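Local coordinates for 455aa long hypothetical phospho-sugar mutase (Sulfolobus tokodaii, PDB 2F7L), which interconverts the 6-phosphates and 1-phosphates of glucosamine and galactosamine, a step toward UDP-N-acetylglucosamine and UDP-N-acetylgalactosamine, with one magnesium ion per subunit, at residues 112-117 / 312-317; 279-284 / 323-328; 305-310 / 405-410. One frame throughout, in Å; residues are numbered along the deposited sequence.

Contact 1. Residues 112-117 / 312-317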
loop_
_atom_site.group_PDB
_atom_site.type_symbol
_atom_site.label_atom_id
_atom_site.label_comp_id
_atom_site.label_asym_id
_atom_site.label_seq_id
_atom_site.Cartn_x
_atom_site.Cartn_y
_atom_site.Cartn_z
ATOM N N ASP A 112 -0.073 -14.305 10.355
ATOM C CA ASP A 112 0.953 -14.303 9.311
ATOM C C ASP A 112 1.615 -12.956 8.972
ATOM O O ASP A 112 2.548 -12.913 8.179
ATOM C CB ASP A 112 0.376 -14.957 8.032
ATOM C CG ASP A 112 -0.933 -14.297 7.541
ATOM O OD1 ASP A 112 -1.561 -14.848 6.593
ATOM O OD2 ASP A 112 -1.331 -13.234 8.086
ATOM N N GLY A 113 1.144 -11.863 9.567
ATOM C CA GLY A 113 1.742 -10.567 9.303
ATOM C C GLY A 113 0.994 -9.773 8.253
ATOM O O GLY A 113 1.290 -8.608 8.002
ATOM N N ILE A 114 0.015 -10.410 7.635
ATOM C CA ILE A 114 -0.788 -9.761 6.621
ATOM C C ILE A 114 -2.119 -9.369 7.266
ATOM O O ILE A 114 -2.489 -9.898 8.294
ATOM C CB ILE A 114 -1.048 -10.740 5.465
ATOM C CG1 ILE A 114 0.247 -11.482 5.147
ATOM C CG2 ILE A 114 -1.563 -9.999 4.231
ATOM C CD1 ILE A 114 0.112 -12.532 4.072
ATOM N N GLU A 115 -2.833 -8.423 6.682
ATOM C CA GLU A 115 -4.136 -8.056 7.226
ATOM C C GLU A 115 -5.042 -9.286 7.103
ATOM O O GLU A 115 -4.846 -10.140 6.233
ATOM C CB GLU A 115 -4.714 -6.902 6.428
ATOM C CG GLU A 115 -3.829 -6.541 5.263
ATOM C CD GLU A 115 -2.972 -5.318 5.527
ATOM O OE1 GLU A 115 -2.005 -5.100 4.755
ATOM O OE2 GLU A 115 -3.283 -4.571 6.489
ATOM N N ILE A 116 -6.035 -9.381 7.976
ATOM C CA ILE A 116 -6.939 -10.525 7.961
ATOM C C ILE A 116 -7.681 -10.672 6.642
ATOM O O ILE A 116 -8.005 -9.679 5.992
ATOM C CB ILE A 116 -7.972 -10.449 9.134
ATOM C CG1 ILE A 116 -8.691 -9.094 9.111
ATOM C CG2 ILE A 116 -7.258 -10.660 10.478
ATOM C CD1 ILE A 116 -9.849 -8.959 10.077
ATOM N N ARG A 117 -7.915 -11.922 6.251
ATOM C CA ARG A 117 -8.642 -12.237 5.033
ATOM C C ARG A 117 -10.072 -11.737 5.202
ATOM O O ARG A 117 -10.513 -11.488 6.323
ATOM C CB ARG A 117 -8.646 -13.742 4.802
ATOM C CG ARG A 117 -7.338 -14.294 4.272
ATOM C CD ARG A 117 -7.249 -15.800 4.467
ATOM N NE ARG A 117 -6.042 -16.346 3.859
ATOM C CZ ARG A 117 -5.808 -16.349 2.545
ATOM N NH1 ARG A 117 -6.707 -15.831 1.717
ATOM N NH2 ARG A 117 -4.689 -16.880 2.055
ATOM N N ILE A 312 -3.638 -8.752 -2.742
ATOM C CA ILE A 312 -2.386 -8.995 -3.434
ATOM C C ILE A 312 -1.410 -9.709 -2.508
ATOM O O ILE A 312 -0.827 -10.728 -2.874
ATOM C CB ILE A 312 -1.751 -7.661 -3.911
ATOM C CG1 ILE A 312 -2.596 -7.068 -5.037
ATOM C CG2 ILE A 312 -0.281 -7.866 -4.318
ATOM C CD1 ILE A 312 -2.099 -5.719 -5.518
ATOM N N ALA A 313 -1.227 -9.169 -1.306
ATOM C CA ALA A 313 -0.303 -9.767 -0.352
ATOM C C ALA A 313 -0.595 -11.253 -0.270
ATOM O O ALA A 313 0.316 -12.068 -0.344
ATOM C CB ALA A 313 -0.436 -9.100 1.021
ATOM N N HIS A 314 -1.867 -11.608 -0.144
ATOM C CA HIS A 314 -2.247 -13.018 -0.083
ATOM C C HIS A 314 -1.966 -13.770 -1.405
ATOM O O HIS A 314 -1.389 -14.850 -1.394
ATOM C CB HIS A 314 -3.720 -13.144 0.315
ATOM C CG HIS A 314 -3.971 -12.914 1.777
ATOM N ND1 HIS A 314 -3.402 -13.691 2.764
ATOM C CD2 HIS A 314 -4.752 -12.009 2.417
ATOM C CE1 HIS A 314 -3.821 -13.277 3.947
ATOM N NE2 HIS A 314 -4.643 -12.259 3.765
ATOM N N LYS A 315 -2.356 -13.200 -2.540
ATOM C CA LYS A 315 -2.095 -13.849 -3.816
ATOM C C LYS A 315 -0.595 -14.063 -4.014
ATOM O O LYS A 315 -0.171 -15.111 -4.473
ATOM C CB LYS A 315 -2.662 -13.018 -4.975
ATOM C CG LYS A 315 -2.655 -13.740 -6.319
ATOM C CD LYS A 315 -3.286 -12.914 -7.421
ATOM C CE LYS A 315 -3.001 -13.498 -8.800
ATOM N NZ LYS A 315 -3.533 -14.880 -8.963
ATOM N N VAL A 316 0.224 -13.079 -3.682
ATOM C CA VAL A 316 1.654 -13.290 -3.842
ATOM C C VAL A 316 2.045 -14.509 -2.998
ATOM O O VAL A 316 2.665 -15.451 -3.509
ATOM C CB VAL A 316 2.492 -12.068 -3.409
ATOM C CG1 VAL A 316 3.973 -12.364 -3.604
ATOM C CG2 VAL A 316 2.113 -10.872 -4.229
ATOM N N ALA A 317 1.680 -14.501 -1.717
ATOM C CA ALA A 317 1.992 -15.644 -0.860
ATOM C C ALA A 317 1.400 -16.925 -1.484
ATOM O O ALA A 317 2.143 -17.824 -1.876
ATOM C CB ALA A 317 1.436 -15.428 0.556
#
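His314 holds its imidazole between Arg117 and Ile114, with a side chain over each face and loop oxygens at the edge. Over one face comes Arg117: its CG makes a CH-pi contact 3.8 Å from the ring centroid, and the chain, extended from CG to NE, runs on until the guanidinium lies flat over the ND1 side, the two planes 24° apart. A salt bridge from Arg117 NH2 to Asp318 holds the far end of this group. The opposite face takes Ile114 CG2, 4.0 Å from the centroid; this methyl, anti to the backbone N, also meets Ala313 CB at 3.5 Å. The contact thus joins two domains of the phosphohexose mutase fold: helix 309-318 of domain III meets the domain I loop between strand 103-109 and helix 118-130, for which Arg117 is the N-cap residue. At the ring edge His314 NE2 donates to Glu115 O (3.3 Å, N-H...O 145°), nearly in line with the carbonyl bond. An alanine at His314 would probably leave Glu115 O without this donor and open a gap between Ile114 and Arg117, whose guanidinium would lose the surface it stacks on. Asp112 OD1 stands 3.8 Å from His314 CE1, also near the ring plane, with the carboxylate turned 45° to the imidazole. Its other oxygen, OD2, accepts from Ile114 N at 3.2 Å in an Asx turn.

Contact 2. Residues 279-284 / 323-328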
loop_
_atom_site.group_PDB
_atom_site.type_symbol
_atom_site.label_atom_id
_atom_site.label_comp_id
_atom_site.label_asym_id
_atom_site.label_seq_id
_atom_site.Cartn_x
_atom_site.Cartn_y
_atom_site.Cartn_z
ATOM N N LYS A 279 9.945 -16.805 -11.799
ATOM C CA LYS A 279 9.829 -15.519 -12.487
ATOM C C LYS A 279 8.321 -15.361 -12.684
ATOM O O LYS A 279 7.690 -16.084 -13.468
ATOM C CB LYS A 279 10.534 -15.536 -13.853
ATOM C CG LYS A 279 11.929 -16.177 -13.890
ATOM C CD LYS A 279 12.956 -15.411 -13.074
ATOM C CE LYS A 279 14.328 -16.066 -13.166
ATOM N NZ LYS A 279 15.250 -15.467 -12.164
ATOM N N LYS A 280 7.750 -14.421 -11.941
ATOM C CA LYS A 280 6.328 -14.189 -11.980
ATOM C C LYS A 280 5.968 -13.238 -10.851
ATOM O O LYS A 280 6.378 -13.443 -9.705
ATOM C CB LYS A 280 5.611 -15.503 -11.764
ATOM C CG LYS A 280 4.114 -15.385 -11.671
ATOM C CD LYS A 280 3.530 -16.587 -10.950
ATOM C CE LYS A 280 4.459 -17.790 -11.043
ATOM N NZ LYS A 280 4.946 -18.003 -12.448
ATOM N N ILE A 281 5.187 -12.213 -11.181
ATOM C CA ILE A 281 4.764 -11.227 -10.214
ATOM C C ILE A 281 3.260 -11.003 -10.324
ATOM O O ILE A 281 2.650 -11.369 -11.323
ATOM C CB ILE A 281 5.538 -9.905 -10.433
ATOM C CG1 ILE A 281 5.174 -9.281 -11.786
ATOM C CG2 ILE A 281 7.050 -10.183 -10.374
ATOM C CD1 ILE A 281 3.885 -8.518 -11.797
ATOM N N VAL A 282 2.667 -10.417 -9.282
ATOM C CA VAL A 282 1.232 -10.132 -9.228
ATOM C C VAL A 282 1.048 -8.623 -9.251
ATOM O O VAL A 282 1.874 -7.888 -8.727
ATOM C CB VAL A 282 0.616 -10.653 -7.907
ATOM C CG1 VAL A 282 -0.869 -10.331 -7.834
ATOM C CG2 VAL A 282 0.838 -12.140 -7.789
ATOM N N THR A 283 -0.015 -8.148 -9.880
ATOM C CA THR A 283 -0.303 -6.712 -9.879
ATOM C C THR A 283 -1.767 -6.469 -10.228
ATOM O O THR A 283 -2.425 -7.318 -10.835
ATOM C CB THR A 283 0.603 -5.913 -10.839
ATOM O OG1 THR A 283 0.694 -4.565 -10.363
ATOM C CG2 THR A 283 0.031 -5.894 -12.246
ATOM N N ALA A 284 -2.287 -5.322 -9.823
ATOM C CA ALA A 284 -3.680 -5.019 -10.095
ATOM C C ALA A 284 -3.894 -4.411 -11.481
ATOM O O ALA A 284 -3.030 -3.721 -12.048
ATOM C CB ALA A 284 -4.237 -4.100 -9.020
ATOM N N ALA A 323 7.272 -11.307 -6.595
ATOM C CA ALA A 323 6.941 -10.064 -5.898
ATOM C C ALA A 323 5.544 -9.611 -6.299
ATOM O O ALA A 323 4.875 -10.269 -7.099
ATOM C CB ALA A 323 7.952 -8.967 -6.242
ATOM N N GLY A 324 5.098 -8.494 -5.733
ATOM C CA GLY A 324 3.797 -7.966 -6.080
ATOM C C GLY A 324 3.883 -6.470 -5.926
ATOM O O GLY A 324 4.811 -5.982 -5.303
ATOM N N PHE A 325 2.959 -5.731 -6.522
ATOM C CA PHE A 325 2.948 -4.285 -6.363
ATOM C C PHE A 325 1.671 -3.653 -6.911
ATOM O O PHE A 325 0.903 -4.297 -7.640
ATOM C CB PHE A 325 4.182 -3.638 -7.004
ATOM C CG PHE A 325 4.203 -3.685 -8.509
ATOM C CD1 PHE A 325 4.721 -4.789 -9.184
ATOM C CD2 PHE A 325 3.714 -2.614 -9.259
ATOM C CE1 PHE A 325 4.757 -4.827 -10.587
ATOM C CE2 PHE A 325 3.741 -2.641 -10.647
ATOM C CZ PHE A 325 4.265 -3.751 -11.315
ATOM N N GLU A 326 1.432 -2.404 -6.514
ATOM C CA GLU A 326 0.275 -1.648 -6.969
ATOM C C GLU A 326 0.790 -0.403 -7.657
ATOM O O GLU A 326 1.895 0.031 -7.386
ATOM C CB GLU A 326 -0.620 -1.226 -5.802
ATOM C CG GLU A 326 -1.420 -2.340 -5.167
ATOM C CD GLU A 326 -2.844 -1.902 -4.814
ATOM O OE1 GLU A 326 -3.751 -2.013 -5.680
ATOM O OE2 GLU A 326 -3.057 -1.427 -3.669
ATOM N N GLU A 327 -0.017 0.186 -8.530
ATOM C CA GLU A 327 0.396 1.383 -9.244
ATOM C C GLU A 327 0.510 2.594 -8.321
ATOM O O GLU A 327 1.104 3.619 -8.675
ATOM C CB GLU A 327 -0.582 1.657 -10.390
ATOM C CG GLU A 327 -2.056 1.520 -10.048
ATOM C CD GLU A 327 -2.591 2.681 -9.230
ATOM O OE1 GLU A 327 -2.287 3.838 -9.593
ATOM O OE2 GLU A 327 -3.323 2.443 -8.233
ATOM N N ASN A 328 -0.038 2.450 -7.121
ATOM C CA ASN A 328 -0.033 3.520 -6.125
ATOM C C ASN A 328 1.196 3.550 -5.200
ATOM O O ASN A 328 1.212 4.299 -4.233
ATOM C CB ASN A 328 -1.300 3.421 -5.255
ATOM C CG ASN A 328 -1.390 2.093 -4.461
ATOM O OD1 ASN A 328 -0.419 1.629 -3.846
ATOM N ND2 ASN A 328 -2.574 1.497 -4.463
#
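Thr283 OG1 donates to Phe325 O at 2.7 Å, a side-chain bond added to the backbone ladder between two parallel strands. These strands, 280-284 and 323-326, are neighbours inside the mixed sheet of the alpha/beta/alpha domain III, with 301-305 beside the first and 329-332 beside the second. The hydroxyl approaches from above the carbonyl plane, 47° out of it, and is also hydrogen-bonded to Ser287 OG. Either side of Val282 the backbone pairs in the regular parallel way: Val282 N donates to Ala323 O at 3.1 Å, and Phe325 N to Val282 O at 3.3 Å. Gly324 faces Val282 between these bonds, and its CA-H also points at Val282 O.

Ile281, Thr283, Ala323 and Phe325 share one face of the sheet, where helix 259-272 covers Ile281 and Phe325; Val282 is on the other, against helix 309-318. Phe325 CG lies between the backbone N and the carbonyl carbon (chi1 70°), and the ring reaches back across the strand pair. Thr283 OG1 stands 3.6 Å above the plane of the Phe325 ring, over its centre, while Ile281 CD1 reaches Phe325 CE1 at 4.0 Å.

Where the strands run out toward the cleft, Glu326 OE2 accepts from Asn328 ND2 and is probably bonded to Ser309 OG. Its side chain is about 8 Å from that of Ser97, by similarity the phosphoserine, consistent with its belonging to the sugar-binding loop, as in relatives. Beside this carboxylate, Ala284 CB lies 4.0 Å from Glu326 OE1.

Contact 3. Residues 305-310 / 405-410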
loop_
_atom_site.group_PDB
_atom_site.type_symbol
_atom_site.label_atom_id
_atom_site.label_comp_id
_atom_site.label_asym_id
_atom_site.label_seq_id
_atom_site.Cartn_x
_atom_site.Cartn_y
_atom_site.Cartn_z
ATOM N N THR A 305 -4.607 -9.018 -11.370
ATOM C CA THR A 305 -5.573 -9.328 -10.326
ATOM C C THR A 305 -6.455 -8.138 -9.941
ATOM O O THR A 305 -6.312 -7.056 -10.491
ATOM C CB THR A 305 -4.833 -9.895 -9.069
ATOM O OG1 THR A 305 -5.787 -10.324 -8.098
ATOM C CG2 THR A 305 -3.914 -8.859 -8.457
ATOM N N LYS A 306 -7.378 -8.353 -9.012
ATOM C CA LYS A 306 -8.276 -7.305 -8.544
ATOM C C LYS A 306 -7.469 -6.184 -7.915
ATOM O O LYS A 306 -6.279 -6.335 -7.618
ATOM C CB LYS A 306 -9.253 -7.849 -7.484
ATOM C CG LYS A 306 -10.089 -9.011 -7.952
ATOM C CD LYS A 306 -10.919 -9.692 -6.835
ATOM C CE LYS A 306 -11.556 -11.079 -7.309
ATOM N NZ LYS A 306 -10.603 -12.282 -7.378
ATOM N N VAL A 307 -8.139 -5.056 -7.723
ATOM C CA VAL A 307 -7.549 -3.896 -7.078
ATOM C C VAL A 307 -7.630 -4.166 -5.576
ATOM O O VAL A 307 -8.687 -4.570 -5.069
ATOM C CB VAL A 307 -8.360 -2.618 -7.395
ATOM C CG1 VAL A 307 -7.941 -1.479 -6.477
ATOM C CG2 VAL A 307 -8.178 -2.245 -8.863
ATOM N N GLY A 308 -6.523 -3.949 -4.866
ATOM C CA GLY A 308 -6.494 -4.178 -3.423
ATOM C C GLY A 308 -5.183 -4.787 -2.939
ATOM O O GLY A 308 -4.790 -5.875 -3.391
ATOM N N SER A 309 -4.516 -4.090 -2.017
ATOM C CA SER A 309 -3.233 -4.527 -1.461
ATOM C C SER A 309 -3.262 -5.770 -0.574
ATOM O O SER A 309 -2.392 -6.638 -0.693
ATOM C CB SER A 309 -2.590 -3.377 -0.685
ATOM O OG SER A 309 -2.204 -2.346 -1.571
ATOM N N VAL A 310 -4.232 -5.843 0.332
ATOM C CA VAL A 310 -4.345 -6.996 1.216
ATOM C C VAL A 310 -4.454 -8.253 0.344
ATOM O O VAL A 310 -3.692 -9.212 0.511
ATOM C CB VAL A 310 -5.607 -6.906 2.125
ATOM C CG1 VAL A 310 -5.620 -8.062 3.108
ATOM C CG2 VAL A 310 -5.653 -5.565 2.851
ATOM N N THR A 405 -11.380 -9.362 -17.172
ATOM C CA THR A 405 -12.545 -8.895 -16.449
ATOM C C THR A 405 -12.586 -9.346 -14.997
ATOM O O THR A 405 -13.667 -9.451 -14.406
ATOM C CB THR A 405 -13.844 -9.341 -17.141
ATOM O OG1 THR A 405 -13.920 -10.762 -17.123
ATOM C CG2 THR A 405 -13.882 -8.855 -18.568
ATOM N N ILE A 406 -11.418 -9.597 -14.411
ATOM C CA ILE A 406 -11.369 -10.019 -13.013
ATOM C C ILE A 406 -11.849 -8.886 -12.078
ATOM O O ILE A 406 -12.155 -9.118 -10.911
ATOM C CB ILE A 406 -9.930 -10.440 -12.606
ATOM C CG1 ILE A 406 -9.916 -10.965 -11.169
ATOM C CG2 ILE A 406 -8.982 -9.259 -12.708
ATOM C CD1 ILE A 406 -10.453 -12.373 -10.998
ATOM N N ASP A 407 -11.910 -7.662 -12.594
ATOM C CA ASP A 407 -12.339 -6.504 -11.809
ATOM C C ASP A 407 -12.586 -5.335 -12.765
ATOM O O ASP A 407 -11.671 -4.588 -13.108
ATOM C CB ASP A 407 -11.258 -6.141 -10.788
ATOM C CG ASP A 407 -11.635 -4.951 -9.940
ATOM O OD1 ASP A 407 -12.826 -4.587 -9.906
ATOM O OD2 ASP A 407 -10.742 -4.384 -9.288
ATOM N N GLY A 408 -13.835 -5.176 -13.175
ATOM C CA GLY A 408 -14.148 -4.136 -14.127
ATOM C C GLY A 408 -13.796 -4.735 -15.481
ATOM O O GLY A 408 -14.051 -5.917 -15.726
ATOM N N VAL A 409 -13.203 -3.932 -16.360
ATOM C CA VAL A 409 -12.804 -4.422 -17.665
ATOM C C VAL A 409 -11.541 -3.749 -18.124
ATOM O O VAL A 409 -11.504 -2.553 -18.351
ATOM C CB VAL A 409 -13.899 -4.199 -18.720
ATOM C CG1 VAL A 409 -13.311 -4.347 -20.133
ATOM C CG2 VAL A 409 -15.030 -5.214 -18.506
ATOM N N LYS A 410 -10.491 -4.543 -18.245
ATOM C CA LYS A 410 -9.209 -4.033 -18.691
ATOM C C LYS A 410 -8.943 -4.594 -20.061
ATOM O O LYS A 410 -9.097 -5.799 -20.290
ATOM C CB LYS A 410 -8.068 -4.476 -17.774
ATOM C CG LYS A 410 -6.744 -3.836 -18.144
ATOM C CD LYS A 410 -5.578 -4.629 -17.615
ATOM C CE LYS A 410 -4.254 -3.935 -17.903
ATOM N NZ LYS A 410 -4.086 -2.674 -17.119
#
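Asp407 presents the rim of its carboxylate to Val307. OD2 accepts from Val307 N at 3.1 Å in a fairly straight bond, on the anti side and 22° out of the carboxylate plane. Val307 CG2 approaches the same oxygen, OD2 of Asp407, at 3.4 Å, from the other side of that plane. OD1 at the other corner forms a salt bridge with Arg421 NH1, so the group is gripped at both oxygens and its rotation is probably fixed. Asp407 CG is anti to the backbone N (chi1 -180°), which carries CG away from its own backbone toward 305-310. On the side of the plane where Val307 N lies, Lys306 CB is 4.2 Å from Asp407 OD2.

Lys306 and Ile406 meet next to this bond, their side chains crossing at about a right angle. Lys306 CG rests 3.6 Å from Ile406 O. The lysine chain then bends at its last torsion (chi4 77°), turning NZ to within 3.6 Å of Ile406 CD1. Ile406 CG2 reaches in the other direction, to 3.9 Å from Thr305 C.

The contact lies at the surface and bridges two domains, joining the loop between strand 301-305 and helix 309-318 to the turn before strand 409-413 in the C-terminal domain. Arg421, which also touches Val307, opens the Arg-Lys-Ser-Gly-Thr-Glu-Pro sequence typical of the loop that binds the substrate phosphate in phosphohexose mutases; a sulfate ion, probably from the crystallisation liquor, lies about 5 Å from the Val307 side chain and may mark such a site.

Overall arrangement
Each contact has at least one segment in domain III. Contacts 1 and 2 are buried, whereas contact 3 lies at the surface. Contact 2 stays within the domain, and its chemistry is that of a sheet, with backbone bonds, apolar side chains and one threonine hydroxyl. Contacts 1 and 3 reach out to domain I and to the C-terminal domain, and each rests on a single cross-segment hydrogen bond, joined in contact 1 by a stacked imidazole; in contact 3 a carboxylate is the acceptor. Both involve the helix 309-318 region: its body carries contact 1, the loop leading into it contact 3. Contact 2 packs against the same helix through Ile312 CD1 and Glu326 CG, 3.5 Å apart.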